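Local coordinates for protein sulfate adenylyltransferase (Allochromatium vinosum, PDB 4DNX) that catalyses transfer of the adenylyl group of ATP to sulfate, forming adenosine 5'-phosphosulfate and diphosphate, at residues Phe78-Leu83 with Ala277-Tyr282. Residues are numbered along the deposited sequence; the frame is centred on the assembly and turned at random.
Sequences FFPVPL and AVLHAY
F79 points the edge of its ring at one face of Y282 in a T-shaped pair, with planes at 75° and F79 CD1 3.5 Å from Y282 CZ. CG of Y282 stands anti to the backbone N (chi1 -175°), and the ring beyond it also passes F78, whose CE2 lies 3.7 Å from Y282 CD2 in an oblique approach. P80, whose CD lies over the rims of the F78 and F79 rings, sets its CG 3.6 Å from L279 CA, against the helix backbone, while its CB and F78 CZ both meet V278 CG1. Farther along, V81 CG2 touches L279 CD2 at 3.9 Å. The contact illustrates how an apolar loop can join two domains: the PUA-like part supplies 78-83, and helix 274-287 belongs to the Rossmann-like ATP-sulfurylase part. At the polar end, one water donates to both F78 O (2.7 Å) and Y282 OH (2.9 Å), and that hydroxyl is also hydrogen-bonded to S53 O. An alanine in place of Y282 would probably open a gap beside F78 and F79 and leave the water and S53 O without their phenol partner. S67 OG bonds F79 O, F52 packs edge-to-face with F79, and I313 and F314 also pack on V278.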
# COMPACT_ATOMS: atom_id res chain seq x y z
N PHE A 78 6.99 -2.12 -28.50
CA PHE A 78 7.86 -1.08 -27.96
C PHE A 78 8.28 -1.40 -26.51
O PHE A 78 7.43 -1.65 -25.63
CB PHE A 78 7.13 0.26 -28.01
CG PHE A 78 7.90 1.38 -27.40
CD1 PHE A 78 9.10 1.83 -27.97
CD2 PHE A 78 7.42 2.02 -26.24
CE1 PHE A 78 9.84 2.90 -27.36
CE2 PHE A 78 8.15 3.07 -25.66
CZ PHE A 78 9.35 3.50 -26.22
N PHE A 79 9.59 -1.37 -26.25
CA PHE A 79 10.13 -1.38 -24.90
C PHE A 79 11.57 -0.83 -24.87
O PHE A 79 12.44 -1.32 -25.59
CB PHE A 79 10.04 -2.75 -24.23
CG PHE A 79 10.18 -2.66 -22.73
CD1 PHE A 79 9.07 -2.31 -21.92
CD2 PHE A 79 11.44 -2.79 -22.13
CE1 PHE A 79 9.19 -2.16 -20.56
CE2 PHE A 79 11.59 -2.64 -20.74
CZ PHE A 79 10.44 -2.34 -19.93
N PRO A 80 11.82 0.20 -24.06
CA PRO A 80 13.03 1.00 -24.25
C PRO A 80 14.36 0.50 -23.72
O PRO A 80 15.38 1.03 -24.15
CB PRO A 80 12.69 2.35 -23.58
CG PRO A 80 11.63 2.08 -22.64
CD PRO A 80 10.89 0.82 -23.09
N VAL A 81 14.38 -0.45 -22.79
CA VAL A 81 15.65 -1.02 -22.30
C VAL A 81 15.57 -2.54 -22.17
O VAL A 81 14.51 -3.10 -21.95
CB VAL A 81 16.09 -0.42 -20.91
CG1 VAL A 81 16.20 1.11 -21.00
CG2 VAL A 81 15.14 -0.87 -19.80
N PRO A 82 16.70 -3.23 -22.27
CA PRO A 82 16.66 -4.67 -22.13
C PRO A 82 16.25 -5.00 -20.71
O PRO A 82 16.58 -4.25 -19.81
CB PRO A 82 18.12 -5.11 -22.36
CG PRO A 82 18.88 -3.95 -22.84
CD PRO A 82 17.99 -2.71 -22.75
N LEU A 83 15.51 -6.10 -20.52
CA LEU A 83 15.23 -6.62 -19.20
C LEU A 83 15.90 -7.96 -19.11
O LEU A 83 15.35 -8.96 -19.58
CB LEU A 83 13.72 -6.83 -18.99
CG LEU A 83 12.83 -5.60 -18.85
CD1 LEU A 83 11.39 -6.09 -18.51
CD2 LEU A 83 13.36 -4.61 -17.80
N ALA A 277 15.03 8.25 -19.48
CA ALA A 277 13.86 9.14 -19.52
C ALA A 277 12.72 8.49 -20.32
O ALA A 277 11.55 8.63 -19.96
CB ALA A 277 14.24 10.53 -20.11
N VAL A 278 13.06 7.76 -21.40
CA VAL A 278 12.02 7.05 -22.15
C VAL A 278 11.39 5.93 -21.31
O VAL A 278 10.14 5.72 -21.35
CB VAL A 278 12.58 6.49 -23.49
CG1 VAL A 278 11.47 5.78 -24.25
CG2 VAL A 278 13.15 7.68 -24.32
N LEU A 279 12.23 5.19 -20.59
CA LEU A 279 11.71 4.17 -19.67
C LEU A 279 10.76 4.79 -18.62
O LEU A 279 9.67 4.25 -18.35
CB LEU A 279 12.87 3.46 -18.98
CG LEU A 279 12.42 2.32 -18.07
CD1 LEU A 279 11.72 1.22 -18.91
CD2 LEU A 279 13.66 1.76 -17.31
N HIS A 280 11.19 5.92 -18.03
CA HIS A 280 10.35 6.70 -17.08
C HIS A 280 9.00 7.07 -17.66
O HIS A 280 8.00 6.87 -16.99
CB HIS A 280 11.07 7.97 -16.66
CG HIS A 280 12.21 7.75 -15.73
ND1 HIS A 280 13.08 8.78 -15.39
CD2 HIS A 280 12.65 6.65 -15.07
CE1 HIS A 280 13.99 8.31 -14.55
NE2 HIS A 280 13.75 7.02 -14.34
N ALA A 281 8.98 7.58 -18.90
CA ALA A 281 7.72 7.92 -19.57
C ALA A 281 6.84 6.68 -19.76
O ALA A 281 5.62 6.70 -19.50
CB ALA A 281 7.98 8.67 -20.89
N TYR A 282 7.49 5.58 -20.13
CA TYR A 282 6.76 4.33 -20.36
C TYR A 282 6.01 3.88 -19.10
O TYR A 282 4.77 3.65 -19.16
CB TYR A 282 7.78 3.29 -20.76
CG TYR A 282 7.18 1.94 -21.16
CD1 TYR A 282 6.70 1.06 -20.19
CD2 TYR A 282 7.12 1.58 -22.49
CE1 TYR A 282 6.12 -0.18 -20.58
CE2 TYR A 282 6.58 0.36 -22.91
CZ TYR A 282 6.07 -0.51 -21.93
OH TYR A 282 5.51 -1.69 -22.35
O HOH W 1 4.88 -2.35 -25.15